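Local structure of dihydrofolate reductase (Enterococcus faecalis, 4M7U) at residues Gln19-Lys24 against Asp133-Glu138; Ala53-Met58 against Tyr77-Val82. The protein probably catalyses the NADPH-dependent reduction of 7,8-dihydrofolate to tetrahydrofolate, a step needed for glycine, purine and DNA precursor synthesis. All blocks are in the same frame, centred on the assembly; numbering follows the deposited sequence.

Contact 1 (Gln19-Lys24 against Asp133-Glu138); sequences QGVIGK and DTFFPE. With NAP (NADP nicotinamide-adenine-dinucleotide phosphate), chain B.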
loop_
_atom_site.group_PDB
_atom_site.type_symbol
_atom_site.label_atom_id
_atom_site.label_comp_id
_atom_site.label_asym_id
_atom_site.label_seq_id
_atom_site.Cartn_x
_atom_site.Cartn_y
_atom_site.Cartn_z
ATOM N N GLN A 19 11.499 -6.192 -11.545
ATOM C CA GLN A 19 11.377 -7.612 -11.220
ATOM C C GLN A 19 10.137 -7.887 -10.383
ATOM O O GLN A 19 9.783 -9.041 -10.151
ATOM C CB GLN A 19 12.596 -8.077 -10.427
ATOM C CG GLN A 19 13.912 -7.847 -11.121
ATOM C CD GLN A 19 15.081 -8.002 -10.174
ATOM O OE1 GLN A 19 15.967 -8.828 -10.398
ATOM N NE2 GLN A 19 15.087 -7.204 -9.096
ATOM N N GLY A 20 9.495 -6.827 -9.905
ATOM C CA GLY A 20 8.404 -6.980 -8.963
ATOM C C GLY A 20 8.875 -6.926 -7.510
ATOM O O GLY A 20 8.090 -7.172 -6.593
ATOM N N VAL A 21 10.146 -6.605 -7.284
ATOM C CA VAL A 21 10.642 -6.442 -5.903
ATOM C C VAL A 21 9.985 -5.248 -5.207
ATOM O O VAL A 21 9.969 -4.140 -5.765
ATOM C CB VAL A 21 12.184 -6.219 -5.830
ATOM C CG1 VAL A 21 12.603 -5.939 -4.391
ATOM C CG2 VAL A 21 12.958 -7.427 -6.384
ATOM N N ILE A 22 9.470 -5.464 -3.989
ATOM C CA ILE A 22 8.898 -4.380 -3.169
ATOM C C ILE A 22 9.608 -4.168 -1.831
ATOM O O ILE A 22 9.408 -3.150 -1.160
ATOM C CB ILE A 22 7.400 -4.586 -2.869
ATOM C CG1 ILE A 22 7.165 -5.929 -2.155
ATOM C CG2 ILE A 22 6.573 -4.454 -4.145
ATOM C CD1 ILE A 22 5.731 -6.114 -1.633
ATOM N N GLY A 23 10.433 -5.127 -1.440
ATOM C CA GLY A 23 11.164 -5.004 -0.194
ATOM C C GLY A 23 12.330 -5.967 -0.034
ATOM O O GLY A 23 12.451 -6.966 -0.761
ATOM N N LYS A 24 13.197 -5.643 0.920
ATOM C CA LYS A 24 14.329 -6.480 1.300
ATOM C C LYS A 24 14.602 -6.320 2.793
ATOM O O LYS A 24 14.895 -5.204 3.247
ATOM C CB LYS A 24 15.578 -6.059 0.536
ATOM C CG LYS A 24 16.856 -6.700 1.072
ATOM C CD LYS A 24 18.085 -6.253 0.303
ATOM C CE LYS A 24 19.264 -7.230 0.500
ATOM N NZ LYS A 24 19.753 -7.339 1.911
ATOM N N ASP A 133 13.946 -9.611 -1.295
ATOM C CA ASP A 133 13.479 -10.942 -0.933
ATOM C C ASP A 133 11.952 -11.008 -0.952
ATOM O O ASP A 133 11.374 -12.083 -0.781
ATOM C CB ASP A 133 14.004 -11.322 0.450
ATOM C CG ASP A 133 13.701 -10.255 1.491
ATOM O OD1 ASP A 133 12.590 -9.692 1.440
ATOM O OD2 ASP A 133 14.572 -9.958 2.344
ATOM N N THR A 134 11.303 -9.861 -1.158
ATOM C CA THR A 134 9.841 -9.792 -1.140
ATOM C C THR A 134 9.279 -9.160 -2.413
ATOM O O THR A 134 9.666 -8.052 -2.804
ATOM C CB THR A 134 9.333 -8.980 0.062
ATOM O OG1 THR A 134 9.998 -9.417 1.258
ATOM C CG2 THR A 134 7.818 -9.145 0.215
ATOM N N PHE A 135 8.342 -9.855 -3.038
ATOM C CA PHE A 135 7.851 -9.474 -4.344
ATOM C C PHE A 135 6.379 -9.142 -4.301
ATOM O O PHE A 135 5.635 -9.686 -3.475
ATOM C CB PHE A 135 8.088 -10.626 -5.325
ATOM C CG PHE A 135 9.539 -10.942 -5.518
ATOM C CD1 PHE A 135 10.238 -11.670 -4.567
ATOM C CD2 PHE A 135 10.216 -10.483 -6.637
ATOM C CE1 PHE A 135 11.591 -11.945 -4.732
ATOM C CE2 PHE A 135 11.567 -10.757 -6.811
ATOM C CZ PHE A 135 12.254 -11.487 -5.857
ATOM N N PHE A 136 5.954 -8.250 -5.190
ATOM C CA PHE A 136 4.535 -8.037 -5.361
ATOM C C PHE A 136 3.918 -9.366 -5.779
ATOM O O PHE A 136 4.471 -10.068 -6.622
ATOM C CB PHE A 136 4.250 -6.957 -6.398
ATOM C CG PHE A 136 2.825 -6.554 -6.417
ATOM C CD1 PHE A 136 2.331 -5.703 -5.442
ATOM C CD2 PHE A 136 1.960 -7.082 -7.358
ATOM C CE1 PHE A 136 0.998 -5.357 -5.425
ATOM C CE2 PHE A 136 0.633 -6.737 -7.355
ATOM C CZ PHE A 136 0.149 -5.873 -6.382
ATOM N N PRO A 137 2.778 -9.730 -5.173
ATOM C CA PRO A 137 2.228 -11.069 -5.383
ATOM C C PRO A 137 1.546 -11.207 -6.729
ATOM O O PRO A 137 1.229 -10.212 -7.384
ATOM C CB PRO A 137 1.183 -11.190 -4.272
ATOM C CG PRO A 137 0.716 -9.753 -4.074
ATOM C CD PRO A 137 1.982 -8.948 -4.208
ATOM N N GLU A 138 1.318 -12.448 -7.130
ATOM C CA GLU A 138 0.495 -12.735 -8.292
ATOM C C GLU A 138 -0.950 -12.361 -7.995
ATOM O O GLU A 138 -1.559 -12.902 -7.067
ATOM C CB GLU A 138 0.560 -14.223 -8.614
ATOM C CG GLU A 138 1.777 -14.633 -9.406
ATOM C CD GLU A 138 1.759 -16.112 -9.740
ATOM O OE1 GLU A 138 2.745 -16.798 -9.393
ATOM O OE2 GLU A 138 0.760 -16.586 -10.332
HETATM P PA NAP B . 3.426 -8.350 5.272
HETATM O O1A NAP B . 2.270 -8.568 4.247
HETATM O O2A NAP B . 3.782 -6.883 5.427
HETATM O O5B NAP B . 2.968 -8.853 6.683
HETATM C C5B NAP B . 2.573 -10.182 6.859
HETATM C C4B NAP B . 1.921 -10.378 8.191
HETATM O O4B NAP B . 0.719 -9.522 8.448
HETATM C C3B NAP B . 1.605 -11.755 8.723
HETATM O O3B NAP B . 2.608 -12.652 9.022
HETATM C C2B NAP B . 0.589 -11.458 9.760
HETATM O O2B NAP B . 0.996 -11.100 11.030
HETATM C C1B NAP B . -0.265 -10.520 8.935
HETATM N N9A NAP B . -1.526 -10.648 8.272
HETATM C C8A NAP B . -1.688 -10.600 6.949
HETATM N N7A NAP B . -3.045 -10.942 6.678
HETATM C C5A NAP B . -3.671 -11.226 7.893
HETATM C C6A NAP B . -4.983 -11.611 8.195
HETATM N N6A NAP B . -5.943 -11.774 7.134
HETATM N N1A NAP B . -5.309 -11.816 9.469
HETATM C C2A NAP B . -4.393 -11.651 10.477
HETATM N N3A NAP B . -3.087 -11.269 10.179
HETATM C C4A NAP B . -2.766 -11.066 8.892
HETATM O O3 NAP B . 4.709 -9.194 4.900
HETATM P PN NAP B . 5.109 -9.679 3.443
HETATM O O1N NAP B . 4.121 -10.790 2.969
HETATM O O2N NAP B . 5.119 -8.550 2.435
HETATM O O5D NAP B . 6.593 -10.211 3.592
HETATM C C5D NAP B . 7.377 -9.631 4.608
HETATM C C4D NAP B . 8.472 -10.478 5.232
HETATM O O4D NAP B . 8.637 -11.888 4.808
HETATM C C3D NAP B . 9.877 -9.910 5.432
HETATM O O3D NAP B . 10.323 -9.675 6.660
HETATM C C2D NAP B . 10.760 -10.747 4.550
HETATM O O2D NAP B . 12.120 -10.824 4.764
HETATM C C1D NAP B . 10.006 -12.036 4.296
HETATM N N1N NAP B . 10.272 -12.984 3.242
HETATM C C2N NAP B . 11.494 -13.744 3.038
HETATM C C3N NAP B . 11.571 -14.806 1.934
HETATM C C7N NAP B . 12.478 -15.956 2.183
HETATM O O7N NAP B . 12.538 -16.413 3.318
HETATM N N7N NAP B . 13.533 -16.230 1.263
HETATM C C4N NAP B . 10.512 -14.843 0.803
HETATM C C5N NAP B . 9.392 -13.778 0.953
HETATM C C6N NAP B . 9.397 -12.767 2.114
HETATM P P2B NAP B . 1.269 -12.254 12.062
HETATM O O1X NAP B . 2.406 -13.177 11.514
HETATM O O2X NAP B . 1.757 -11.596 13.390
HETATM O O3X NAP B . -0.001 -13.049 12.252
#

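Contact 2 (Ala53-Met58 against Tyr77-Val82); sequences ATFEGM and YQAEGV. With NAP (NADP nicotinamide-adenine-dinucleotide phosphate), chain B.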
loop_
_atom_site.group_PDB
_atom_site.type_symbol
_atom_site.label_atom_id
_atom_site.label_comp_id
_atom_site.label_asym_id
_atom_site.label_seq_id
_atom_site.Cartn_x
_atom_site.Cartn_y
_atom_site.Cartn_z
ATOM N N ALA A 53 4.786 -7.444 9.245
ATOM C CA ALA A 53 6.200 -7.497 8.857
ATOM C C ALA A 53 6.669 -6.180 8.255
ATOM O O ALA A 53 7.784 -5.711 8.540
ATOM C CB ALA A 53 6.453 -8.643 7.895
ATOM N N THR A 54 5.819 -5.591 7.418
ATOM C CA THR A 54 6.090 -4.279 6.830
ATOM C C THR A 54 6.141 -3.199 7.906
ATOM O O THR A 54 7.022 -2.337 7.894
ATOM C CB THR A 54 4.998 -3.910 5.793
ATOM O OG1 THR A 54 5.058 -4.833 4.702
ATOM C CG2 THR A 54 5.185 -2.510 5.261
ATOM N N PHE A 55 5.187 -3.242 8.834
ATOM C CA PHE A 55 5.153 -2.275 9.923
ATOM C C PHE A 55 6.464 -2.313 10.704
ATOM O O PHE A 55 7.073 -1.276 10.984
ATOM C CB PHE A 55 3.997 -2.566 10.868
ATOM C CG PHE A 55 3.926 -1.620 12.038
ATOM C CD1 PHE A 55 3.728 -0.262 11.833
ATOM C CD2 PHE A 55 4.062 -2.085 13.340
ATOM C CE1 PHE A 55 3.660 0.617 12.911
ATOM C CE2 PHE A 55 3.996 -1.214 14.407
ATOM C CZ PHE A 55 3.796 0.136 14.196
ATOM N N GLU A 56 6.902 -3.514 11.049
ATOM C CA GLU A 56 8.133 -3.659 11.805
ATOM C C GLU A 56 9.361 -3.279 10.954
ATOM O O GLU A 56 10.342 -2.765 11.477
ATOM C CB GLU A 56 8.220 -5.071 12.401
ATOM C CG GLU A 56 7.045 -5.352 13.335
ATOM C CD GLU A 56 7.091 -6.720 13.991
ATOM O OE1 GLU A 56 7.745 -7.637 13.443
ATOM O OE2 GLU A 56 6.458 -6.879 15.068
ATOM N N GLY A 57 9.290 -3.496 9.642
ATOM C CA GLY A 57 10.351 -3.052 8.753
ATOM C C GLY A 57 10.534 -1.541 8.755
ATOM O O GLY A 57 11.599 -1.049 8.397
ATOM N N MET A 58 9.489 -0.817 9.151
ATOM C CA MET A 58 9.499 0.640 9.249
ATOM C C MET A 58 9.884 1.091 10.661
ATOM O O MET A 58 9.652 2.241 11.038
ATOM C CB MET A 58 8.102 1.209 8.939
ATOM C CG MET A 58 7.574 0.983 7.525
ATOM S SD MET A 58 5.946 1.758 7.259
ATOM C CE MET A 58 6.401 3.379 6.619
ATOM N N TYR A 77 -0.807 -8.233 20.215
ATOM C CA TYR A 77 0.146 -7.331 19.597
ATOM C C TYR A 77 -0.249 -5.888 19.871
ATOM O O TYR A 77 -1.373 -5.466 19.568
ATOM C CB TYR A 77 0.213 -7.570 18.094
ATOM C CG TYR A 77 1.389 -6.900 17.432
ATOM C CD1 TYR A 77 2.624 -7.534 17.372
ATOM C CD2 TYR A 77 1.267 -5.642 16.869
ATOM C CE1 TYR A 77 3.703 -6.931 16.764
ATOM C CE2 TYR A 77 2.344 -5.022 16.252
ATOM C CZ TYR A 77 3.554 -5.667 16.204
ATOM O OH TYR A 77 4.631 -5.062 15.594
ATOM N N GLN A 78 0.662 -5.125 20.458
ATOM C CA GLN A 78 0.449 -3.682 20.507
ATOM C C GLN A 78 1.705 -2.931 20.087
ATOM O O GLN A 78 2.829 -3.404 20.265
ATOM C CB GLN A 78 -0.086 -3.199 21.869
ATOM C CG GLN A 78 -1.567 -3.530 22.146
ATOM C CD GLN A 78 -2.521 -2.996 21.074
ATOM O OE1 GLN A 78 -2.261 -1.967 20.450
ATOM N NE2 GLN A 78 -3.625 -3.714 20.847
ATOM N N ALA A 79 1.482 -1.778 19.473
ATOM C CA ALA A 79 2.551 -0.926 19.017
ATOM C C ALA A 79 2.155 0.495 19.373
ATOM O O ALA A 79 1.058 0.736 19.884
ATOM C CB ALA A 79 2.733 -1.071 17.529
ATOM N N GLU A 80 3.040 1.442 19.099
ATOM C CA GLU A 80 2.753 2.819 19.457
ATOM C C GLU A 80 1.984 3.535 18.356
ATOM O O GLU A 80 2.412 3.550 17.204
ATOM C CB GLU A 80 4.048 3.567 19.799
ATOM C CG GLU A 80 4.867 2.903 20.921
ATOM C CD GLU A 80 4.048 2.615 22.178
ATOM O OE1 GLU A 80 3.283 3.507 22.619
ATOM O OE2 GLU A 80 4.167 1.491 22.723
ATOM N N GLY A 81 0.838 4.108 18.717
ATOM C CA GLY A 81 0.117 5.005 17.831
ATOM C C GLY A 81 -0.604 4.381 16.646
ATOM O O GLY A 81 -0.897 5.077 15.671
ATOM N N VAL A 82 -0.898 3.085 16.712
ATOM C CA VAL A 82 -1.616 2.436 15.617
ATOM C C VAL A 82 -2.791 1.620 16.138
ATOM O O VAL A 82 -2.797 1.179 17.282
ATOM C CB VAL A 82 -0.690 1.531 14.762
ATOM C CG1 VAL A 82 0.527 2.307 14.248
ATOM C CG2 VAL A 82 -0.242 0.340 15.569
HETATM P PA NAP B . 3.426 -8.350 5.272
HETATM O O1A NAP B . 2.270 -8.568 4.247
HETATM O O2A NAP B . 3.782 -6.883 5.427
HETATM O O5B NAP B . 2.968 -8.853 6.683
HETATM C C5B NAP B . 2.573 -10.182 6.859
HETATM C C4B NAP B . 1.921 -10.378 8.191
HETATM O O4B NAP B . 0.719 -9.522 8.448
HETATM C C3B NAP B . 1.605 -11.755 8.723
HETATM O O3B NAP B . 2.608 -12.652 9.022
HETATM C C2B NAP B . 0.589 -11.458 9.760
HETATM O O2B NAP B . 0.996 -11.100 11.030
HETATM C C1B NAP B . -0.265 -10.520 8.935
HETATM N N9A NAP B . -1.526 -10.648 8.272
HETATM C C8A NAP B . -1.688 -10.600 6.949
HETATM N N7A NAP B . -3.045 -10.942 6.678
HETATM C C5A NAP B . -3.671 -11.226 7.893
HETATM C C6A NAP B . -4.983 -11.611 8.195
HETATM N N6A NAP B . -5.943 -11.774 7.134
HETATM N N1A NAP B . -5.309 -11.816 9.469
HETATM C C2A NAP B . -4.393 -11.651 10.477
HETATM N N3A NAP B . -3.087 -11.269 10.179
HETATM C C4A NAP B . -2.766 -11.066 8.892
HETATM O O3 NAP B . 4.709 -9.194 4.900
HETATM P PN NAP B . 5.109 -9.679 3.443
HETATM O O1N NAP B . 4.121 -10.790 2.969
HETATM O O2N NAP B . 5.119 -8.550 2.435
HETATM O O5D NAP B . 6.593 -10.211 3.592
HETATM C C5D NAP B . 7.377 -9.631 4.608
HETATM C C4D NAP B . 8.472 -10.478 5.232
HETATM O O4D NAP B . 8.637 -11.888 4.808
HETATM C C3D NAP B . 9.877 -9.910 5.432
HETATM O O3D NAP B . 10.323 -9.675 6.660
HETATM C C2D NAP B . 10.760 -10.747 4.550
HETATM O O2D NAP B . 12.120 -10.824 4.764
HETATM C C1D NAP B . 10.006 -12.036 4.296
HETATM N N1N NAP B . 10.272 -12.984 3.242
HETATM C C2N NAP B . 11.494 -13.744 3.038
HETATM C C3N NAP B . 11.571 -14.806 1.934
HETATM C C7N NAP B . 12.478 -15.956 2.183
HETATM O O7N NAP B . 12.538 -16.413 3.318
HETATM N N7N NAP B . 13.533 -16.230 1.263
HETATM C C4N NAP B . 10.512 -14.843 0.803
HETATM C C5N NAP B . 9.392 -13.778 0.953
HETATM C C6N NAP B . 9.397 -12.767 2.114
HETATM P P2B NAP B . 1.269 -12.254 12.062
HETATM O O1X NAP B . 2.406 -13.177 11.514
HETATM O O2X NAP B . 1.757 -11.596 13.390
HETATM O O3X NAP B . -0.001 -13.049 12.252
#

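Contact 1 (Gln19-Lys24 against Asp133-Glu138)
I22 and G23 pair with T134 in a two-stranded antiparallel sheet whose register slips through classic beta bulges. T134 O takes a nearly straight bond from I22 N at 2.9 Å (N-H...O 173°) and a weak one from G23 N, while G23 O accepts from both D133 N and T134 N. Farther along, F136 N donates to G20 O over 2.8 Å, and F135 CA, 3.2 Å from G20 O, adds a CA-H...O contact. The V21 and F135 side chains diverge, yet V21 CG2 still meets F135 CE2 at 3.6 Å, obliquely to the ring, with Q19 O at the ring's edge. I22 has CG1 between its backbone N and carbonyl carbon (chi1 58°), which lays CG1 against T134 O at 3.3 Å and leaves CG2 to touch F136 CB; the F136 ring itself stacks on W14. T134 OG1 donates to D133 OD1 at 2.6 Å, tying the hydroxyl down beside the cofactor, and D133 OD2 accepts from E25 N. The D133 carbonyl O then approaches C5N of the nicotinamide ring at 3.1 Å. This bulged antiparallel pairing of two distant parts of the chain belongs to the nicotinamide end of the NADP site in the dihydrofolate reductase fold.

Contact 2 (Ala53-Met58 against Tyr77-Val82)
F55 and E56 of the short helix 52-57 face the irregular loop Y77-V82, and the backbones stay well apart, with E56 CA and A79 CA 9.5 Å from each other. Side chains alone bridge the gap, in the part of the dihydrofolate reductase fold where this short helix receives the cofactor's pyrophosphate. F55 is the buried apolar element. With CG anti to the backbone N (chi1 179°), its ring projects from the helix into the loop, where A79 CB packs at the ring edge, 3.4 Å from CE2. V82 CG1 comes tip to tip with the same ring, 3.8 Å from CE1, approaching obliquely, and V70 of strand 67-71 also touches F55. The Y77 hydroxyl lies in the plane of the F55 ring, at its edge. One residue before F55, the T54 peptide N and OG1 both donate to O2A of the pyrophosphate, the hydroxyl at 2.5 Å, so one phosphate oxygen is gripped twice by one residue. E56 links the loop to the cofactor site through R52: OE1 forms a salt bridge with NH1 of R52, a residue of the NADP site, which would be expected to help keep the carboxylate ionised, while the other oxygen turns to the loop. There Y77 OH donates to E56 OE2 at 2.6 Å, on the anti side and 16° out of the carboxylate plane.

Read from the N terminus, the chain leaves strand 9-17, passes through Q19-K24 and helix 33-43, and then reaches A53-M58. Contact 2 closes a short loop from there to Y77-V82, enclosing strand 67-71 and fastening helix 52-57 to the loop that leads into edge strand 83-85. The chain goes on through helices 88-97 and 108-114 before D133-E138 returns to Q19-K24. Contact 1 thus closes a much larger loop, with contact 2 nested inside, and joins the segments that follow strands 9-17 and 120-126, neighbours in the main sheet. The two do not touch, their centres lying 20 Å apart, yet both border one NADP molecule: contact 1 beside its nicotinamide half, contact 2 at its pyrophosphate.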